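Local coordinates for protein D-threo-3-hydroxyaspartate dehydratase (Delftia, PDB 3WQC) that catalyses the deamination of D-threo-3-hydroxyaspartate to oxaloacetate and ammonia, using pyridoxal 5'-phosphate and a divalent metal ion, at residues I25-M37 with Y248-C261. Residues are numbered along the deposited sequence; the frame is centred on the assembly and turned at random. Where two conformers were deposited one is given.
Sequences IDLDRMQRNIARM and YVFFDLVMRNIGVC
Met-37 folds over one face of the Tyr-248 ring, its CG sitting 3.8 Å from the ring centroid as a CH-pi contact. Bends at chi2 (65°) and chi3 (75°) curl the flexible thioether back, bringing CE to 3.5 Å from Tyr-248 CB, while the Asn-33 carbonyl oxygen lies at the ring's edge. One helical turn earlier, Asn-33 is the bump that fills a hollow, CB against Tyr-248 O and OD1 at the Phe-251 edge. Its amide, short enough to fit, sends ND2 nearly straight (165°) to Val-249 O, 3.0 Å away, from above the carbonyl plane, and also bonds Asp-265 O. A leucine here would probably leave the carbonyls of Val-249 and Asp-265 without this donor. Val-249 CG2 fits between Met-30 and Ile-34, whereas Met-30 SD meets the Phe-250 edge, a Met-aromatic contact. Ile-25 CD1 packs against Phe-250 CZ at 3.7 Å. From the exposed margin Arg-36 is long enough for NH1 (2.8 Å) and NH2 (3.1 Å) both to donate to Val-260 O. Thus helix 27-44 packs on residues 248-261 within the alanine racemase-like, TIM-barrel-type region, with helix 58-66 beside Ile-34 and Val-249, helix 228-233 against Met-37 and Phe-251, and strand 371-375 flanking Ile-25.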
ATOM      1  N   ILE B  25      -5.547  15.938  -5.237  1.00 15.27           N
ATOM      2  CA  ILE B  25      -6.550  16.448  -4.290  1.00 14.16           C
ATOM      3  C   ILE B  25      -7.285  17.632  -4.977  1.00 14.86           C
ATOM      4  O   ILE B  25      -6.650  18.625  -5.346  1.00 18.18           O
ATOM      5  CB  ILE B  25      -5.877  17.028  -3.007  1.00 15.40           C
ATOM      6  CG1 ILE B  25      -5.105  15.952  -2.236  1.00 15.29           C
ATOM      7  CG2 ILE B  25      -6.978  17.646  -2.086  1.00 18.63           C
ATOM      8  CD1 ILE B  25      -4.223  16.602  -1.140  1.00 16.73           C
ATOM      9  N   ASP B  26      -8.621  17.495  -5.101  1.00 16.50           N
ATOM     10  CA  ASP B  26      -9.443  18.602  -5.618  1.00 19.81           C
ATOM     11  C   ASP B  26      -9.607  19.580  -4.409  1.00 17.19           C
ATOM     12  O   ASP B  26     -10.304  19.247  -3.425  1.00 20.33           O
ATOM     13  CB  ASP B  26     -10.795  18.043  -6.085  1.00 20.22           C
ATOM     14  CG  ASP B  26     -11.799  19.150  -6.529  1.00 25.83           C
ATOM     15  OD1 ASP B  26     -11.968  20.219  -5.944  1.00 26.00           O
ATOM     16  OD2 ASP B  26     -12.429  18.931  -7.515  1.00 46.44           O
ATOM     17  N   LEU B  27      -8.854  20.677  -4.400  1.00 17.47           N
ATOM     18  CA  LEU B  27      -8.831  21.572  -3.228  1.00 17.94           C
ATOM     19  C   LEU B  27     -10.191  22.127  -2.888  1.00 22.34           C
ATOM     20  O   LEU B  27     -10.485  22.301  -1.689  1.00 21.73           O
ATOM     21  CB  LEU B  27      -7.821  22.715  -3.373  1.00 21.45           C
ATOM     22  CG  LEU B  27      -6.355  22.186  -3.395  1.00 19.20           C
ATOM     23  CD1 LEU B  27      -5.444  23.331  -3.806  1.00 22.36           C
ATOM     24  CD2 LEU B  27      -6.004  21.668  -1.949  1.00 21.87           C
ATOM     25  N   ASP B  28     -11.033  22.417  -3.875  1.00 22.55           N
ATOM     26  CA  ASP B  28     -12.350  22.980  -3.549  1.00 24.82           C
ATOM     27  C   ASP B  28     -13.203  21.941  -2.801  1.00 21.04           C
ATOM     28  O   ASP B  28     -13.881  22.288  -1.804  1.00 25.44           O
ATOM     29  CB  ASP B  28     -13.027  23.481  -4.849  1.00 26.79           C
ATOM     30  CG  ASP B  28     -12.361  24.850  -5.405  1.00 52.43           C
ATOM     31  OD1 ASP B  28     -11.211  25.317  -5.034  1.00 51.55           O
ATOM     32  OD2 ASP B  28     -13.016  25.478  -6.259  1.00 70.98           O
ATOM     33  N   ARG B  29     -13.146  20.642  -3.239  1.00 20.27           N
ATOM     34  CA  ARG B  29     -13.896  19.590  -2.498  1.00 21.34           C
ATOM     35  C   ARG B  29     -13.287  19.392  -1.130  1.00 20.15           C
ATOM     36  O   ARG B  29     -14.041  19.228  -0.143  1.00 19.42           O
ATOM     37  CB  ARG B  29     -13.824  18.254  -3.217  1.00 18.75           C
ATOM     38  CG  ARG B  29     -14.668  18.279  -4.491  1.00 20.03           C
ATOM     39  CD  ARG B  29     -14.626  16.914  -5.181  1.00 22.78           C
ATOM     40  NE  ARG B  29     -15.476  16.903  -6.397  1.00 24.59           N
ATOM     41  CZ  ARG B  29     -15.818  15.763  -7.021  1.00 24.66           C
ATOM     42  NH1 ARG B  29     -15.470  14.527  -6.542  1.00 24.55           N
ATOM     43  NH2 ARG B  29     -16.592  15.839  -8.087  1.00 28.21           N
ATOM     44  N   MET B  30     -11.948  19.414  -1.036  1.00 17.30           N
ATOM     45  CA  MET B  30     -11.266  19.227   0.298  1.00 17.13           C
ATOM     46  C   MET B  30     -11.711  20.384   1.243  1.00 19.14           C
ATOM     47  O   MET B  30     -12.097  20.114   2.436  1.00 19.55           O
ATOM     48  CB  MET B  30      -9.755  19.275   0.198  1.00 17.91           C
ATOM     49  CG  MET B  30      -9.042  19.023   1.521  1.00 19.11           C
ATOM     50  SD  MET B  30      -7.298  19.435   1.464  1.00 19.07           S
ATOM     51  CE  MET B  30      -7.272  21.269   1.480  1.00 20.55           C
ATOM     52  N   GLN B  31     -11.757  21.621   0.769  1.00 20.31           N
ATOM     53  CA  GLN B  31     -12.194  22.729   1.651  1.00 19.44           C
ATOM     54  C   GLN B  31     -13.636  22.602   2.078  1.00 22.60           C
ATOM     55  O   GLN B  31     -13.950  22.908   3.248  1.00 24.41           O
ATOM     56  CB  GLN B  31     -12.012  24.043   0.918  1.00 26.93           C
ATOM     57  CG  GLN B  31     -10.571  24.412   1.071  1.00 35.55           C
ATOM     58  CD  GLN B  31     -10.105  24.722   2.549  1.00 35.88           C
ATOM     59  OE1 GLN B  31      -8.976  24.695   2.758  1.00 42.44           O
ATOM     60  NE2 GLN B  31     -11.000  25.075   3.482  1.00 44.59           N
ATOM     61  N   ARG B  32     -14.533  22.096   1.214  1.00 20.86           N
ATOM     62  CA  ARG B  32     -15.977  21.869   1.591  1.00 21.66           C
ATOM     63  C   ARG B  32     -15.990  20.812   2.680  1.00 20.57           C
ATOM     64  O   ARG B  32     -16.767  20.900   3.622  1.00 23.90           O
ATOM     65  CB  ARG B  32     -16.901  21.372   0.444  1.00 26.08           C
ATOM     66  CG  ARG B  32     -17.389  22.509  -0.487  1.00 33.95           C
ATOM     67  CD  ARG B  32     -17.899  22.001  -1.828  1.00 43.58           C
ATOM     68  NE  ARG B  32     -17.150  22.879  -2.732  1.00 62.61           N
ATOM     69  CZ  ARG B  32     -16.601  22.542  -3.902  1.00 67.31           C
ATOM     70  NH1 ARG B  32     -16.765  21.313  -4.405  1.00 98.72           N
ATOM     71  NH2 ARG B  32     -15.856  23.437  -4.550  1.00 58.46           N
ATOM     72  N   ASN B  33     -15.190  19.746   2.550  1.00 18.52           N
ATOM     73  CA  ASN B  33     -15.206  18.666   3.597  1.00 17.22           C
ATOM     74  C   ASN B  33     -14.698  19.209   4.932  1.00 17.44           C
ATOM     75  O   ASN B  33     -15.268  18.871   5.975  1.00 20.00           O
ATOM     76  CB  ASN B  33     -14.271  17.532   3.098  1.00 15.56           C
ATOM     77  CG  ASN B  33     -14.826  16.785   1.892  1.00 16.95           C
ATOM     78  OD1 ASN B  33     -16.038  16.858   1.574  1.00 19.81           O
ATOM     79  ND2 ASN B  33     -13.934  16.043   1.183  1.00 18.99           N
ATOM     80  N   ILE B  34     -13.650  20.023   4.882  1.00 18.00           N
ATOM     81  CA  ILE B  34     -13.032  20.622   6.081  1.00 18.16           C
ATOM     82  C   ILE B  34     -14.109  21.458   6.778  1.00 20.00           C
ATOM     83  O   ILE B  34     -14.317  21.373   8.009  1.00 20.98           O
ATOM     84  CB  ILE B  34     -11.734  21.419   5.742  1.00 18.14           C
ATOM     85  CG1 ILE B  34     -10.662  20.385   5.415  1.00 17.32           C
ATOM     86  CG2 ILE B  34     -11.355  22.396   6.841  1.00 20.78           C
ATOM     87  CD1 ILE B  34      -9.353  20.998   4.944  1.00 17.63           C
ATOM     88  N   ALA B  35     -14.770  22.308   6.009  1.00 21.46           N
ATOM     89  CA  ALA B  35     -15.798  23.246   6.593  1.00 21.66           C
ATOM     90  C   ALA B  35     -16.938  22.467   7.159  1.00 20.44           C
ATOM     91  O   ALA B  35     -17.467  22.802   8.243  1.00 26.34           O
ATOM     92  CB  ALA B  35     -16.329  24.135   5.514  1.00 24.21           C
ATOM     93  N   ARG B  36     -17.395  21.430   6.440  1.00 21.19           N
ATOM     94  CA  ARG B  36     -18.555  20.675   6.896  1.00 22.44           C
ATOM     95  C   ARG B  36     -18.289  20.063   8.313  1.00 21.21           C
ATOM     96  O   ARG B  36     -19.152  20.106   9.225  1.00 23.44           O
ATOM     97  CB  ARG B  36     -18.977  19.565   5.925  1.00 23.80           C
ATOM     98  CG  ARG B  36     -20.084  18.587   6.447  1.00 24.27           C
ATOM     99  CD  ARG B  36     -20.356  17.509   5.442  1.00 25.12           C
ATOM    100  NE  ARG B  36     -21.316  16.533   5.943  1.00 28.53           N
ATOM    101  CZ  ARG B  36     -21.420  15.248   5.536  1.00 27.70           C
ATOM    102  NH1 ARG B  36     -20.687  14.813   4.517  1.00 27.54           N
ATOM    103  NH2 ARG B  36     -22.304  14.408   6.098  1.00 31.64           N
ATOM    104  N   MET B  37     -17.137  19.436   8.469  1.00 19.80           N
ATOM    105  CA  MET B  37     -16.836  18.799   9.751  1.00 19.42           C
ATOM    106  C   MET B  37     -16.662  19.825  10.817  1.00 20.78           C
ATOM    107  O   MET B  37     -17.213  19.623  11.928  1.00 21.80           O
ATOM    108  CB  MET B  37     -15.562  17.911   9.605  1.00 19.87           C
ATOM    109  CG  MET B  37     -15.228  17.111  10.890  1.00 18.74           C
ATOM    110  SD  MET B  37     -16.486  15.867  11.343  1.00 20.16           S
ATOM    111  CE  MET B  37     -16.185  14.554  10.108  1.00 19.34           C
ATOM    112  N   TYR B 248     -12.615  12.005   6.615  1.00 13.76           N
ATOM    113  CA  TYR B 248     -13.543  13.021   6.066  1.00 13.73           C
ATOM    114  C   TYR B 248     -12.832  14.081   5.226  1.00 13.72           C
ATOM    115  O   TYR B 248     -13.497  14.742   4.408  1.00 17.32           O
ATOM    116  CB  TYR B 248     -14.315  13.710   7.238  1.00 14.24           C
ATOM    117  CG  TYR B 248     -13.449  14.784   7.869  1.00 14.88           C
ATOM    118  CD1 TYR B 248     -12.482  14.495   8.854  1.00 13.98           C
ATOM    119  CD2 TYR B 248     -13.568  16.152   7.472  1.00 14.61           C
ATOM    120  CE1 TYR B 248     -11.647  15.468   9.378  1.00 16.06           C
ATOM    121  CE2 TYR B 248     -12.715  17.102   7.961  1.00 16.59           C
ATOM    122  CZ  TYR B 248     -11.808  16.814   8.950  1.00 12.52           C
ATOM    123  OH  TYR B 248     -10.986  17.779   9.475  1.00 16.34           O
ATOM    124  N   VAL B 249     -11.574  14.386   5.473  1.00 14.19           N
ATOM    125  CA  VAL B 249     -10.913  15.454   4.774  1.00 14.92           C
ATOM    126  C   VAL B 249     -11.003  15.214   3.261  1.00 14.12           C
ATOM    127  O   VAL B 249     -11.187  16.211   2.467  1.00 16.07           O
ATOM    128  CB  VAL B 249      -9.453  15.697   5.304  1.00 15.14           C
ATOM    129  CG1 VAL B 249      -8.482  14.530   4.963  1.00 15.39           C
ATOM    130  CG2 VAL B 249      -8.860  17.023   4.779  1.00 18.13           C
ATOM    131  N   PHE B 250     -10.887  13.932   2.869  1.00 14.86           N
ATOM    132  CA  PHE B 250     -11.057  13.572   1.452  1.00 13.13           C
ATOM    133  C   PHE B 250     -12.309  12.813   1.127  1.00 15.16           C
ATOM    134  O   PHE B 250     -12.803  12.868  -0.030  1.00 17.20           O
ATOM    135  CB  PHE B 250      -9.838  12.721   0.948  1.00 14.49           C
ATOM    136  CG  PHE B 250      -8.497  13.417   1.151  1.00 13.86           C
ATOM    137  CD1 PHE B 250      -8.328  14.838   0.965  1.00 14.44           C
ATOM    138  CD2 PHE B 250      -7.374  12.641   1.450  1.00 14.74           C
ATOM    139  CE1 PHE B 250      -7.054  15.446   1.113  1.00 15.39           C
ATOM    140  CE2 PHE B 250      -6.111  13.249   1.561  1.00 16.18           C
ATOM    141  CZ  PHE B 250      -5.953  14.634   1.430  1.00 14.37           C
ATOM    142  N   PHE B 251     -12.816  11.995   2.062  1.00 15.09           N
ATOM    143  CA  PHE B 251     -13.790  10.970   1.801  1.00 13.24           C
ATOM    144  C   PHE B 251     -13.297   9.929   0.777  1.00 15.14           C
ATOM    145  O   PHE B 251     -12.152  10.047   0.289  1.00 15.41           O
ATOM    146  CB  PHE B 251     -15.221  11.529   1.413  1.00 15.72           C
ATOM    147  CG  PHE B 251     -15.905  12.224   2.565  1.00 15.20           C
ATOM    148  CD1 PHE B 251     -16.263  11.473   3.707  1.00 16.90           C
ATOM    149  CD2 PHE B 251     -16.240  13.578   2.491  1.00 18.03           C
ATOM    150  CE1 PHE B 251     -17.014  12.071   4.747  1.00 17.44           C
ATOM    151  CE2 PHE B 251     -16.962  14.193   3.553  1.00 18.32           C
ATOM    152  CZ  PHE B 251     -17.347  13.415   4.654  1.00 18.43           C
ATOM    153  N   ASP B 252     -14.125   8.927   0.522  1.00 15.63           N
ATOM    154  CA  ASP B 252     -13.795   7.816  -0.346  1.00 13.93           C
ATOM    155  C   ASP B 252     -15.017   7.002  -0.598  1.00 14.66           C
ATOM    156  O   ASP B 252     -16.138   7.389  -0.134  1.00 16.29           O
ATOM    157  CB  ASP B 252     -12.592   7.004   0.206  1.00 15.97           C
ATOM    158  CG  ASP B 252     -12.884   6.387   1.584  1.00 16.19           C
ATOM    159  OD1 ASP B 252     -14.094   6.109   1.840  1.00 17.25           O
ATOM    160  OD2 ASP B 252     -11.945   6.188   2.389  1.00 14.88           O
ATOM    161  N   LEU B 253     -14.903   5.922  -1.384  1.00 14.80           N
ATOM    162  CA  LEU B 253     -16.099   5.175  -1.743  1.00 15.62           C
ATOM    163  C   LEU B 253     -16.653   4.306  -0.607  1.00 16.11           C
ATOM    164  O   LEU B 253     -17.862   4.073  -0.520  1.00 16.15           O
ATOM    165  CB  LEU B 253     -15.833   4.258  -2.938  1.00 16.05           C
ATOM    166  CG  LEU B 253     -15.495   5.098  -4.229  1.00 16.53           C
ATOM    167  CD1 LEU B 253     -14.931   4.111  -5.262  1.00 19.33           C
ATOM    168  CD2 LEU B 253     -16.772   5.781  -4.730  1.00 20.98           C
ATOM    169  N   VAL B 254     -15.777   3.874   0.310  1.00 14.61           N
ATOM    170  CA  VAL B 254     -16.275   3.180   1.536  1.00 15.29           C
ATOM    171  C   VAL B 254     -17.179   4.176   2.312  1.00 15.32           C
ATOM    172  O   VAL B 254     -18.274   3.774   2.732  1.00 17.23           O
ATOM    173  CB  VAL B 254     -15.091   2.705   2.395  1.00 14.34           C
ATOM    174  CG1 VAL B 254     -15.521   2.429   3.837  1.00 16.41           C
ATOM    175  CG2 VAL B 254     -14.557   1.438   1.741  1.00 15.33           C
ATOM    176  N   MET B 255     -16.806   5.437   2.456  1.00 15.96           N
ATOM    177  CA  MET B 255     -17.644   6.446   3.149  0.50 14.75           C
ATOM    178  C   MET B 255     -18.920   6.706   2.378  1.00 16.89           C
ATOM    179  O   MET B 255     -20.006   6.875   2.988  1.00 18.66           O
ATOM    180  CB  MET B 255     -16.930   7.788   3.378  0.50 15.19           C
ATOM    181  CG  MET B 255     -15.792   7.691   4.408  0.50 13.37           C
ATOM    182  SD  MET B 255     -16.349   7.443   6.109  0.50 14.12           S
ATOM    183  CE  MET B 255     -15.596   5.910   6.661  0.50 15.82           C
ATOM    184  N   ARG B 256     -18.833   6.772   1.054  1.00 16.92           N
ATOM    185  CA  ARG B 256     -20.030   6.951   0.199  1.00 17.00           C
ATOM    186  C   ARG B 256     -21.007   5.790   0.484  1.00 15.08           C
ATOM    187  O   ARG B 256     -22.241   6.015   0.688  1.00 21.48           O
ATOM    188  CB  ARG B 256     -19.612   6.934  -1.279  1.00 18.92           C
ATOM    189  CG  ARG B 256     -20.802   7.148  -2.207  1.00 21.56           C
ATOM    190  CD  ARG B 256     -21.395   5.783  -2.609  1.00 21.25           C
ATOM    191  NE  ARG B 256     -22.337   5.902  -3.722  1.00 25.62           N
ATOM    192  CZ  ARG B 256     -23.028   4.871  -4.233  1.00 24.94           C
ATOM    193  NH1 ARG B 256     -22.893   3.616  -3.746  1.00 28.67           N
ATOM    194  NH2 ARG B 256     -23.855   5.096  -5.264  1.00 35.92           N
ATOM    195  N   ASN B 257     -20.522   4.534   0.551  1.00 17.24           N
ATOM    196  CA  ASN B 257     -21.371   3.408   0.797  1.00 18.79           C
ATOM    197  C   ASN B 257     -21.949   3.372   2.234  1.00 20.78           C
ATOM    198  O   ASN B 257     -23.089   2.880   2.441  1.00 22.89           O
ATOM    199  CB  ASN B 257     -20.678   2.118   0.524  1.00 18.62           C
ATOM    200  CG  ASN B 257     -20.592   1.811  -0.961  1.00 19.47           C
ATOM    201  OD1 ASN B 257     -21.430   2.314  -1.745  1.00 21.97           O
ATOM    202  ND2 ASN B 257     -19.688   0.891  -1.341  1.00 18.68           N
ATOM    203  N   ILE B 258     -21.187   3.893   3.206  1.00 17.75           N
ATOM    204  CA  ILE B 258     -21.693   3.978   4.581  1.00 17.52           C
ATOM    205  C   ILE B 258     -22.849   4.984   4.592  1.00 19.93           C
ATOM    206  O   ILE B 258     -23.795   4.826   5.415  1.00 22.83           O
ATOM    207  CB  ILE B 258     -20.547   4.415   5.568  1.00 17.92           C
ATOM    208  CG1 ILE B 258     -19.654   3.193   5.754  1.00 18.67           C
ATOM    209  CG2 ILE B 258     -21.135   4.821   6.972  1.00 21.11           C
ATOM    210  CD1 ILE B 258     -18.275   3.616   6.325  1.00 18.92           C
ATOM    211  N   GLY B 259     -22.785   5.996   3.720  1.00 21.27           N
ATOM    212  CA  GLY B 259     -23.891   6.942   3.509  1.00 23.63           C
ATOM    213  C   GLY B 259     -23.635   8.310   4.054  1.00 21.54           C
ATOM    214  O   GLY B 259     -24.583   9.087   4.176  1.00 30.99           O
ATOM    215  N   VAL B 260     -22.389   8.611   4.414  1.00 19.54           N
ATOM    216  CA  VAL B 260     -22.058   9.895   5.049  1.00 19.80           C
ATOM    217  C   VAL B 260     -21.491  10.886   4.033  1.00 19.33           C
ATOM    218  O   VAL B 260     -21.234  12.059   4.394  1.00 23.95           O
ATOM    219  CB  VAL B 260     -21.159   9.715   6.264  1.00 21.61           C
ATOM    220  CG1 VAL B 260     -21.920   8.848   7.340  1.00 26.81           C
ATOM    221  CG2 VAL B 260     -19.816   9.094   5.867  1.00 25.00           C
ATOM    222  N   CYS B 261     -21.373  10.491   2.741  1.00 20.89           N
ATOM    223  CA  CYS B 261     -21.014  11.488   1.739  1.00 21.68           C
ATOM    224  C   CYS B 261     -21.560  10.915   0.409  1.00 21.70           C
ATOM    225  O   CYS B 261     -21.999   9.754   0.319  1.00 23.48           O
ATOM    226  CB  CYS B 261     -19.474  11.687   1.630  1.00 20.92           C
ATOM    227  SG  CYS B 261     -18.580  10.272   1.010  1.00 22.16           S
TER
HETATM  228  O   HOH W   1     -12.150  20.102   9.418  1.00 19.46           O